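Local coordinates for protein pentafunctional AROM polypeptide (Schizosaccharomyces pombe, PDB 5SWV) that probably catalyses the dehydroquinate dehydratase and shikimate dehydrogenase steps of aromatic amino acid biosynthesis, as part of a five-activity fungal polypeptide, at residues 319-330 and 345-354; 370-380 and 394-403. All coordinates share one frame; numbering follows the deposited sequence.

Interactions 1 and 2 lie in series along the chain: residues 319-330 and 345-354 close the first before residues 370-380 and 394-403 open the second, and helix 353-364 leads from one towards the other. Interaction 1 belongs to the edge of a mixed sheet of the shikimate dehydrogenase part, where strand 322-323 is outermost; interaction 2 joins two inner strands of a separate, wholly parallel sheet. Their centres are about 26 Å apart and their nearest atoms about 7 Å, without touching. The pair thus samples the two lobes expected of a shikimate dehydrogenase, a substrate-binding one and a nucleotide-binding one, which in this family probably face each other across the active-site cleft.

Interaction 1: residues 319-330 and 345-354; sequences FMDELSDEARFF and LVLRGDNTDW
Asp350 turns its CG anti to the backbone N, while Ser324 sets OG between its own N and carbonyl carbon (chi1 77°), and the two ends meet. Ser324 OG donates to Asp350 OD1 (2.6 Å) from above the carboxylate plane; OD1 also accepts from Asn351 N on its anti side. Serine suits this place because it also caps helix 325-330, its OG accepting from Ala327 N. Arg348, extended from CG to NE, carries NH1 to Glu322 OE1 (2.9 Å); this salt bridge lies in the guanidinium plane, the carboxylate turned 80° to it. Asp321 OD2 takes Leu347 N on its anti lone pair, nearly straight (2.9 Å, 170°), and Leu347 O accepts from Asp321 N and Glu322 N. Gly349, having no side chain, lets Met320 lie over its backbone, Met320 SD 3.4 Å from Gly349 N, and Leu323 CD2 approach on the same face. Glu326, bent at chi2, lays its methylenes obliquely against the Trp354 indole near NE1, its carboxylate nearly parallel to the ring and OE2 weakly hydrogen-bonded to Tyr389 OH. Strand 322-323 is the edge strand of the mixed sheet, parallel to strand 345-350, beyond which lies antiparallel strand 335-340; Asp350 packs on helix 500-516.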
loop_
_atom_site.group_PDB
_atom_site.type_symbol
_atom_site.label_atom_id
_atom_site.label_comp_id
_atom_site.label_asym_id
_atom_site.label_seq_id
_atom_site.Cartn_x
_atom_site.Cartn_y
_atom_site.Cartn_z
ATOM N N PHE A 319 -14.584 7.366 23.318
ATOM C CA PHE A 319 -14.010 8.647 22.920
ATOM C C PHE A 319 -13.931 8.890 21.427
ATOM O O PHE A 319 -13.432 9.944 21.007
ATOM C CB PHE A 319 -12.578 8.782 23.452
ATOM C CG PHE A 319 -12.462 8.669 24.935
ATOM C CD1 PHE A 319 -13.035 9.627 25.760
ATOM C CD2 PHE A 319 -11.757 7.620 25.513
ATOM C CE1 PHE A 319 -12.922 9.533 27.138
ATOM C CE2 PHE A 319 -11.641 7.517 26.890
ATOM C CZ PHE A 319 -12.224 8.474 27.705
ATOM N N MET A 320 -14.358 7.929 20.619
ATOM C CA MET A 320 -14.291 8.067 19.174
ATOM C C MET A 320 -15.557 8.728 18.673
ATOM O O MET A 320 -16.650 8.453 19.166
ATOM C CB MET A 320 -14.151 6.699 18.508
ATOM C CG MET A 320 -12.935 5.869 18.909
ATOM S SD MET A 320 -11.326 6.631 18.560
ATOM C CE MET A 320 -11.008 7.364 20.163
ATOM N N ASP A 321 -15.389 9.602 17.691
ATOM C CA ASP A 321 -16.492 10.236 16.951
ATOM C C ASP A 321 -16.910 9.408 15.717
ATOM O O ASP A 321 -18.039 9.510 15.253
ATOM C CB ASP A 321 -16.061 11.637 16.484
ATOM C CG ASP A 321 -15.598 12.536 17.636
ATOM O OD1 ASP A 321 -16.464 12.969 18.406
ATOM O OD2 ASP A 321 -14.384 12.819 17.778
ATOM N N GLU A 322 -15.961 8.640 15.179
ATOM C CA GLU A 322 -16.119 7.822 13.982
ATOM C C GLU A 322 -15.488 6.461 14.224
ATOM O O GLU A 322 -14.536 6.355 14.996
ATOM C CB GLU A 322 -15.336 8.419 12.829
ATOM C CG GLU A 322 -15.967 9.594 12.134
ATOM C CD GLU A 322 -15.077 10.131 11.018
ATOM O OE1 GLU A 322 -14.203 9.382 10.492
ATOM O OE2 GLU A 322 -15.251 11.320 10.667
ATOM N N LEU A 323 -15.982 5.444 13.520
ATOM C CA LEU A 323 -15.340 4.137 13.475
ATOM C C LEU A 323 -15.191 3.680 12.040
ATOM O O LEU A 323 -16.000 4.020 11.199
ATOM C CB LEU A 323 -16.179 3.123 14.227
ATOM C CG LEU A 323 -16.308 3.366 15.726
ATOM C CD1 LEU A 323 -17.401 2.488 16.334
ATOM C CD2 LEU A 323 -14.969 3.112 16.396
ATOM N N SER A 324 -14.163 2.895 11.757
ATOM C CA SER A 324 -14.057 2.246 10.454
ATOM C C SER A 324 -15.029 1.084 10.449
ATOM O O SER A 324 -15.468 0.632 11.507
ATOM C CB SER A 324 -12.649 1.727 10.201
ATOM O OG SER A 324 -12.416 0.528 10.913
ATOM N N ASP A 325 -15.344 0.588 9.262
ATOM C CA ASP A 325 -16.259 -0.547 9.142
ATOM C C ASP A 325 -15.785 -1.716 10.005
ATOM O O ASP A 325 -16.579 -2.301 10.731
ATOM C CB ASP A 325 -16.405 -0.997 7.682
ATOM C CG ASP A 325 -17.115 0.037 6.790
ATOM O OD1 ASP A 325 -17.897 0.886 7.285
ATOM O OD2 ASP A 325 -16.894 -0.023 5.558
ATOM N N GLU A 326 -14.487 -2.017 9.961
ATOM C CA GLU A 326 -13.966 -3.188 10.659
ATOM C C GLU A 326 -14.052 -2.983 12.157
ATOM O O GLU A 326 -14.407 -3.899 12.886
ATOM C CB GLU A 326 -12.530 -3.524 10.252
ATOM C CG GLU A 326 -12.380 -4.099 8.849
ATOM C CD GLU A 326 -12.449 -3.067 7.723
ATOM O OE1 GLU A 326 -12.428 -1.833 7.993
ATOM O OE2 GLU A 326 -12.565 -3.506 6.550
ATOM N N ALA A 327 -13.754 -1.776 12.616
ATOM C CA ALA A 327 -13.815 -1.484 14.043
ATOM C C ALA A 327 -15.230 -1.642 14.560
ATOM O O ALA A 327 -15.429 -2.190 15.638
ATOM C CB ALA A 327 -13.275 -0.086 14.363
ATOM N N ARG A 328 -16.201 -1.178 13.784
ATOM C CA ARG A 328 -17.595 -1.346 14.157
ATOM C C ARG A 328 -17.982 -2.807 14.110
ATOM O O ARG A 328 -18.573 -3.319 15.039
ATOM C CB ARG A 328 -18.522 -0.568 13.250
ATOM C CG ARG A 328 -19.944 -0.495 13.805
ATOM C CD ARG A 328 -20.926 0.052 12.781
ATOM N NE ARG A 328 -20.267 1.066 11.954
ATOM C CZ ARG A 328 -19.955 2.303 12.354
ATOM N NH1 ARG A 328 -20.269 2.742 13.584
ATOM N NH2 ARG A 328 -19.323 3.115 11.500
ATOM N N PHE A 329 -17.633 -3.480 13.032
ATOM C CA PHE A 329 -18.048 -4.839 12.867
ATOM C C PHE A 329 -17.483 -5.718 13.975
ATOM O O PHE A 329 -18.225 -6.477 14.554
ATOM C CB PHE A 329 -17.642 -5.347 11.498
ATOM C CG PHE A 329 -18.067 -6.744 11.248
ATOM C CD1 PHE A 329 -19.402 -7.039 11.063
ATOM C CD2 PHE A 329 -17.131 -7.774 11.207
ATOM C CE1 PHE A 329 -19.806 -8.353 10.827
ATOM C CE2 PHE A 329 -17.512 -9.075 10.969
ATOM C CZ PHE A 329 -18.855 -9.370 10.787
ATOM N N PHE A 330 -16.189 -5.605 14.276
ATOM C CA PHE A 330 -15.574 -6.398 15.349
ATOM C C PHE A 330 -15.731 -5.781 16.741
ATOM O O PHE A 330 -15.319 -6.394 17.732
ATOM C CB PHE A 330 -14.082 -6.600 15.092
ATOM C CG PHE A 330 -13.763 -7.357 13.836
ATOM C CD1 PHE A 330 -14.251 -8.628 13.634
ATOM C CD2 PHE A 330 -12.915 -6.810 12.871
ATOM C CE1 PHE A 330 -13.939 -9.333 12.477
ATOM C CE2 PHE A 330 -12.582 -7.513 11.718
ATOM C CZ PHE A 330 -13.092 -8.778 11.519
ATOM N N LEU A 345 -11.384 18.741 16.408
ATOM C CA LEU A 345 -10.751 17.428 16.481
ATOM C C LEU A 345 -11.801 16.332 16.304
ATOM O O LEU A 345 -12.804 16.311 17.007
ATOM C CB LEU A 345 -10.043 17.242 17.828
ATOM C CG LEU A 345 -9.272 15.924 18.012
ATOM C CD1 LEU A 345 -8.204 15.752 16.937
ATOM C CD2 LEU A 345 -8.669 15.852 19.407
ATOM N N VAL A 346 -11.552 15.417 15.375
ATOM C CA VAL A 346 -12.384 14.221 15.189
ATOM C C VAL A 346 -11.499 13.014 15.437
ATOM O O VAL A 346 -10.415 12.916 14.877
ATOM C CB VAL A 346 -12.969 14.183 13.759
ATOM C CG1 VAL A 346 -13.529 12.809 13.400
ATOM C CG2 VAL A 346 -14.027 15.270 13.612
ATOM N N LEU A 347 -11.954 12.108 16.287
ATOM C CA LEU A 347 -11.201 10.892 16.567
ATOM C C LEU A 347 -11.851 9.702 15.866
ATOM O O LEU A 347 -13.054 9.443 16.023
ATOM C CB LEU A 347 -11.108 10.654 18.069
ATOM C CG LEU A 347 -10.373 11.755 18.846
ATOM C CD1 LEU A 347 -10.746 11.703 20.328
ATOM C CD2 LEU A 347 -8.858 11.680 18.631
ATOM N N ARG A 348 -11.043 8.998 15.077
ATOM C CA ARG A 348 -11.501 7.847 14.324
ATOM C C ARG A 348 -10.835 6.602 14.888
ATOM O O ARG A 348 -9.621 6.536 14.949
ATOM C CB ARG A 348 -11.137 8.034 12.857
ATOM C CG ARG A 348 -11.666 6.958 11.928
ATOM C CD ARG A 348 -11.101 7.141 10.532
ATOM N NE ARG A 348 -11.484 6.050 9.642
ATOM C CZ ARG A 348 -12.688 5.898 9.096
ATOM N NH1 ARG A 348 -13.670 6.762 9.346
ATOM N NH2 ARG A 348 -12.921 4.854 8.295
ATOM N N GLY A 349 -11.630 5.631 15.315
ATOM C CA GLY A 349 -11.114 4.335 15.728
ATOM C C GLY A 349 -11.093 3.394 14.541
ATOM O O GLY A 349 -12.081 3.290 13.826
ATOM N N ASP A 350 -9.965 2.735 14.310
ATOM C CA ASP A 350 -9.886 1.652 13.353
ATOM C C ASP A 350 -9.306 0.445 14.076
ATOM O O ASP A 350 -8.926 0.518 15.249
ATOM C CB ASP A 350 -9.022 2.055 12.142
ATOM C CG ASP A 350 -9.365 1.266 10.844
ATOM O OD1 ASP A 350 -9.859 0.114 10.916
ATOM O OD2 ASP A 350 -9.133 1.792 9.738
ATOM N N ASN A 351 -9.265 -0.671 13.358
ATOM C CA ASN A 351 -8.826 -1.939 13.874
ATOM C C ASN A 351 -8.012 -2.623 12.798
ATOM O O ASN A 351 -8.565 -3.065 11.789
ATOM C CB ASN A 351 -10.061 -2.767 14.216
ATOM C CG ASN A 351 -9.739 -3.965 15.061
ATOM O OD1 ASN A 351 -8.875 -4.771 14.730
ATOM N ND2 ASN A 351 -10.431 -4.082 16.168
ATOM N N THR A 352 -6.703 -2.689 12.998
ATOM C CA THR A 352 -5.808 -3.360 12.057
ATOM C C THR A 352 -5.457 -4.791 12.437
ATOM O O THR A 352 -4.661 -5.412 11.744
ATOM C CB THR A 352 -4.486 -2.605 11.924
ATOM O OG1 THR A 352 -3.904 -2.485 13.215
ATOM C CG2 THR A 352 -4.701 -1.242 11.336
ATOM N N ASP A 353 -6.037 -5.336 13.505
ATOM C CA ASP A 353 -5.715 -6.716 13.903
ATOM C C ASP A 353 -5.868 -7.702 12.733
ATOM O O ASP A 353 -4.966 -8.490 12.456
ATOM C CB ASP A 353 -6.539 -7.156 15.125
ATOM C CG ASP A 353 -6.076 -6.474 16.447
ATOM O OD1 ASP A 353 -4.899 -6.021 16.547
ATOM O OD2 ASP A 353 -6.895 -6.396 17.393
ATOM N N TRP A 354 -6.978 -7.612 12.009
ATOM C CA TRP A 354 -7.184 -8.446 10.814
ATOM C C TRP A 354 -6.111 -8.281 9.724
ATOM O O TRP A 354 -5.807 -9.233 9.002
ATOM C CB TRP A 354 -8.576 -8.213 10.212
ATOM C CG TRP A 354 -8.751 -6.932 9.478
ATOM C CD1 TRP A 354 -8.998 -5.708 10.016
ATOM C CD2 TRP A 354 -8.687 -6.742 8.061
ATOM N NE1 TRP A 354 -9.096 -4.760 9.022
ATOM C CE2 TRP A 354 -8.921 -5.371 7.813
ATOM C CE3 TRP A 354 -8.466 -7.603 6.977
ATOM C CZ2 TRP A 354 -8.954 -4.837 6.529
ATOM C CZ3 TRP A 354 -8.492 -7.079 5.694
ATOM C CH2 TRP A 354 -8.731 -5.701 5.482
#

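Interaction 2: residues 370-380 and 394-403; sequences LRDTNGLVIGA and LGVSRIYLLN
Tyr400 presents the edge of its ring to Gly375 O, which lies in the ring plane 3.4 Å from Tyr400 CD1, and Asn374 CB also sits at that edge. The guanidinium of Arg398 has Tyr400 OH over one face; its plane is turned 63° from the amide of Asn374, whose OD1 touches not that group but the aliphatic stem, 3.2 Å from Arg398 CG, the chains lying side by side. These groups stand on the two strands of a right-handed beta-alpha-beta crossover, on the face away from its helix: strand 374-378, helix 382-393 and strand 398-403 follow in order, as expected at the start of the Rossmann-like domain of a shikimate dehydrogenase. The strands run parallel: Thr373 O accepts from both Ser397 N and Arg398 N, then Gly375 N bonds to Arg398 O, Tyr400 N to Gly375 O, Val377 N to Tyr400 O, Leu402 N to Val377 O and Gly379 N to Leu402 O.

Gly375, with no side chain, lets Val396 CG1 lie over its backbone. On the face of Asn374, Leu376 and Ile378, Leu376 puts CG anti to the backbone N (chi1 171°), which carries CD1 between Tyr400 CB and Leu402 CB, 3.9 Å from each. On the other face the branched chains of Val377 and Ile399 lie side by side, and Val377 packs on Ser384, Ile388 and Leu391 of the crossover helix. Tyrosine can bury its ring while its hydroxyl bonds to Glu434; Asn374 ND2 is likewise held, by Thr439 O.

Just before the two strands begin, Gly395 closes helix 382-393 with a Schellman motif whose positive phi suits glycine, and its carbonyl accepts from Asp372 N. Leu370 and Leu394 run alongside each other, and a water accepts from Leu370 N (3.1 Å) and donates to Leu394 O (3.0 Å).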
loop_
_atom_site.group_PDB
_atom_site.type_symbol
_atom_site.label_atom_id
_atom_site.label_comp_id
_atom_site.label_asym_id
_atom_site.label_seq_id
_atom_site.Cartn_x
_atom_site.Cartn_y
_atom_site.Cartn_z
ATOM N N LEU A 370 -6.128 -16.883 -4.065
ATOM C CA LEU A 370 -6.993 -17.732 -3.245
ATOM C C LEU A 370 -8.455 -17.705 -3.684
ATOM O O LEU A 370 -9.292 -18.308 -3.009
ATOM C CB LEU A 370 -6.884 -17.346 -1.758
ATOM C CG LEU A 370 -5.563 -17.630 -1.020
ATOM C CD1 LEU A 370 -5.584 -17.052 0.386
ATOM C CD2 LEU A 370 -5.277 -19.118 -0.956
ATOM N N ARG A 371 -8.780 -17.025 -4.789
ATOM C CA ARG A 371 -10.129 -17.113 -5.356
ATOM C C ARG A 371 -10.505 -18.564 -5.565
ATOM O O ARG A 371 -9.748 -19.315 -6.158
ATOM C CB ARG A 371 -10.303 -16.344 -6.678
ATOM C CG ARG A 371 -11.343 -15.233 -6.569
ATOM C CD ARG A 371 -11.406 -14.324 -7.794
ATOM N NE ARG A 371 -11.349 -12.908 -7.384
ATOM C CZ ARG A 371 -10.973 -11.873 -8.150
ATOM N NH1 ARG A 371 -10.952 -10.644 -7.622
ATOM N NH2 ARG A 371 -10.621 -12.037 -9.431
ATOM N N ASP A 372 -11.666 -18.940 -5.032
ATOM C CA ASP A 372 -12.240 -20.270 -5.167
ATOM C C ASP A 372 -11.327 -21.383 -4.662
ATOM O O ASP A 372 -11.140 -22.379 -5.343
ATOM C CB ASP A 372 -12.676 -20.519 -6.621
ATOM C CG ASP A 372 -13.830 -19.621 -7.054
ATOM O OD1 ASP A 372 -14.664 -19.213 -6.206
ATOM O OD2 ASP A 372 -13.917 -19.352 -8.270
ATOM N N THR A 373 -10.752 -21.196 -3.477
ATOM C CA THR A 373 -9.925 -22.221 -2.818
ATOM C C THR A 373 -10.552 -22.585 -1.486
ATOM O O THR A 373 -11.549 -22.002 -1.092
ATOM C CB THR A 373 -8.494 -21.718 -2.556
ATOM O OG1 THR A 373 -8.537 -20.470 -1.840
ATOM C CG2 THR A 373 -7.767 -21.537 -3.855
ATOM N N ASN A 374 -9.963 -23.551 -0.800
ATOM C CA ASN A 374 -10.437 -23.953 0.503
ATOM C C ASN A 374 -9.480 -23.528 1.587
ATOM O O ASN A 374 -8.267 -23.655 1.423
ATOM C CB ASN A 374 -10.595 -25.459 0.549
ATOM C CG ASN A 374 -11.468 -25.979 -0.568
ATOM O OD1 ASN A 374 -12.522 -25.412 -0.890
ATOM N ND2 ASN A 374 -11.031 -27.050 -1.179
ATOM N N GLY A 375 -10.035 -23.050 2.701
ATOM C CA GLY A 375 -9.251 -22.625 3.849
ATOM C C GLY A 375 -9.657 -23.320 5.129
ATOM O O GLY A 375 -10.683 -23.987 5.180
ATOM N N LEU A 376 -8.841 -23.156 6.164
ATOM C CA LEU A 376 -9.137 -23.670 7.481
ATOM C C LEU A 376 -8.728 -22.654 8.528
ATOM O O LEU A 376 -7.610 -22.149 8.504
ATOM C CB LEU A 376 -8.380 -24.966 7.740
ATOM C CG LEU A 376 -8.445 -25.492 9.181
ATOM C CD1 LEU A 376 -9.841 -26.008 9.459
ATOM C CD2 LEU A 376 -7.391 -26.558 9.412
ATOM N N VAL A 377 -9.637 -22.388 9.462
ATOM C CA VAL A 377 -9.369 -21.563 10.622
ATOM C C VAL A 377 -9.556 -22.474 11.826
ATOM O O VAL A 377 -10.537 -23.229 11.899
ATOM C CB VAL A 377 -10.356 -20.383 10.690
ATOM C CG1 VAL A 377 -10.189 -19.590 11.990
ATOM C CG2 VAL A 377 -10.208 -19.480 9.465
ATOM N N ILE A 378 -8.621 -22.401 12.767
ATOM C CA ILE A 378 -8.673 -23.201 13.988
ATOM C C ILE A 378 -8.755 -22.268 15.180
ATOM O O ILE A 378 -7.905 -21.395 15.339
ATOM C CB ILE A 378 -7.411 -24.048 14.138
ATOM C CG1 ILE A 378 -7.204 -24.916 12.893
ATOM C CG2 ILE A 378 -7.518 -24.915 15.379
ATOM C CD1 ILE A 378 -5.813 -25.484 12.754
ATOM N N GLY A 379 -9.772 -22.467 16.015
ATOM C CA GLY A 379 -10.059 -21.580 17.150
ATOM C C GLY A 379 -11.367 -20.806 17.001
ATOM O O GLY A 379 -11.963 -20.742 15.915
ATOM N N ALA A 380 -11.798 -20.223 18.118
ATOM C CA ALA A 380 -13.088 -19.566 18.216
ATOM C C ALA A 380 -13.104 -18.264 19.028
ATOM O O ALA A 380 -14.183 -17.775 19.410
ATOM C CB ALA A 380 -14.083 -20.548 18.807
ATOM N N LEU A 394 -9.926 -12.412 0.968
ATOM C CA LEU A 394 -8.966 -12.861 -0.028
ATOM C C LEU A 394 -9.585 -13.799 -1.059
ATOM O O LEU A 394 -8.876 -14.249 -1.946
ATOM C CB LEU A 394 -7.800 -13.595 0.649
ATOM C CG LEU A 394 -6.893 -12.844 1.637
ATOM C CD1 LEU A 394 -6.315 -13.756 2.707
ATOM C CD2 LEU A 394 -5.759 -12.152 0.915
ATOM N N GLY A 395 -10.868 -14.138 -0.930
ATOM C CA GLY A 395 -11.583 -14.914 -1.948
ATOM C C GLY A 395 -11.743 -16.414 -1.700
ATOM O O GLY A 395 -12.222 -17.127 -2.580
ATOM N N VAL A 396 -11.371 -16.906 -0.524
ATOM C CA VAL A 396 -11.562 -18.320 -0.194
ATOM C C VAL A 396 -13.057 -18.678 -0.248
ATOM O O VAL A 396 -13.867 -18.058 0.429
ATOM C CB VAL A 396 -10.992 -18.647 1.204
ATOM C CG1 VAL A 396 -11.381 -20.048 1.658
ATOM C CG2 VAL A 396 -9.480 -18.510 1.203
ATOM N N SER A 397 -13.417 -19.673 -1.053
ATOM C CA SER A 397 -14.841 -20.046 -1.248
ATOM C C SER A 397 -15.363 -21.098 -0.263
ATOM O O SER A 397 -16.569 -21.239 -0.128
ATOM C CB SER A 397 -15.099 -20.509 -2.678
ATOM O OG SER A 397 -14.260 -21.601 -2.971
ATOM N N ARG A 398 -14.478 -21.848 0.395
ATOM C CA ARG A 398 -14.888 -22.718 1.500
ATOM C C ARG A 398 -13.957 -22.501 2.678
ATOM O O ARG A 398 -12.801 -22.876 2.636
ATOM C CB ARG A 398 -14.889 -24.189 1.087
ATOM C CG ARG A 398 -15.552 -24.452 -0.258
ATOM C CD ARG A 398 -15.924 -25.903 -0.475
ATOM N NE ARG A 398 -17.100 -26.216 0.330
ATOM C CZ ARG A 398 -18.055 -27.100 0.030
ATOM N NH1 ARG A 398 -19.072 -27.267 0.874
ATOM N NH2 ARG A 398 -18.029 -27.816 -1.102
ATOM N N ILE A 399 -14.486 -21.887 3.725
ATOM C CA ILE A 399 -13.734 -21.572 4.922
ATOM C C ILE A 399 -14.107 -22.610 5.985
ATOM O O ILE A 399 -15.164 -22.500 6.622
ATOM C CB ILE A 399 -14.056 -20.135 5.405
ATOM C CG1 ILE A 399 -13.815 -19.115 4.283
ATOM C CG2 ILE A 399 -13.201 -19.759 6.599
ATOM C CD1 ILE A 399 -14.438 -17.756 4.517
ATOM N N TYR A 400 -13.254 -23.627 6.151
ATOM C CA TYR A 400 -13.472 -24.666 7.165
ATOM C C TYR A 400 -13.116 -24.144 8.552
ATOM O O TYR A 400 -12.138 -23.403 8.713
ATOM C CB TYR A 400 -12.718 -25.964 6.814
ATOM C CG TYR A 400 -13.356 -26.665 5.639
ATOM C CD1 TYR A 400 -12.994 -26.345 4.328
ATOM C CD2 TYR A 400 -14.380 -27.588 5.824
ATOM C CE1 TYR A 400 -13.608 -26.955 3.233
ATOM C CE2 TYR A 400 -14.998 -28.204 4.739
ATOM C CZ TYR A 400 -14.609 -27.882 3.439
ATOM O OH TYR A 400 -15.219 -28.481 2.350
ATOM N N LEU A 401 -13.927 -24.521 9.540
ATOM C CA LEU A 401 -13.787 -24.023 10.904
ATOM C C LEU A 401 -13.757 -25.169 11.909
ATOM O O LEU A 401 -14.698 -25.954 11.981
ATOM C CB LEU A 401 -14.936 -23.086 11.218
ATOM C CG LEU A 401 -14.970 -22.446 12.608
ATOM C CD1 LEU A 401 -13.699 -21.665 12.923
ATOM C CD2 LEU A 401 -16.173 -21.526 12.729
ATOM N N LEU A 402 -12.691 -25.242 12.700
ATOM C CA LEU A 402 -12.414 -26.401 13.529
ATOM C C LEU A 402 -12.168 -26.015 14.974
ATOM O O LEU A 402 -11.334 -25.143 15.254
ATOM C CB LEU A 402 -11.197 -27.127 12.989
ATOM C CG LEU A 402 -10.697 -28.337 13.797
ATOM C CD1 LEU A 402 -11.744 -29.448 13.908
ATOM C CD2 LEU A 402 -9.421 -28.876 13.166
ATOM N N ASN A 403 -12.868 -26.701 15.882
ATOM C CA ASN A 403 -12.798 -26.450 17.317
ATOM C C ASN A 403 -13.026 -27.684 18.176
ATOM O O ASN A 403 -13.414 -28.744 17.689
ATOM C CB ASN A 403 -13.821 -25.383 17.692
ATOM C CG ASN A 403 -13.381 -24.001 17.273
ATOM O OD1 ASN A 403 -12.417 -23.474 17.806
ATOM N ND2 ASN A 403 -14.057 -23.426 16.290
HETATM O O HOH W 1 -6.154 -13.980 -3.055
#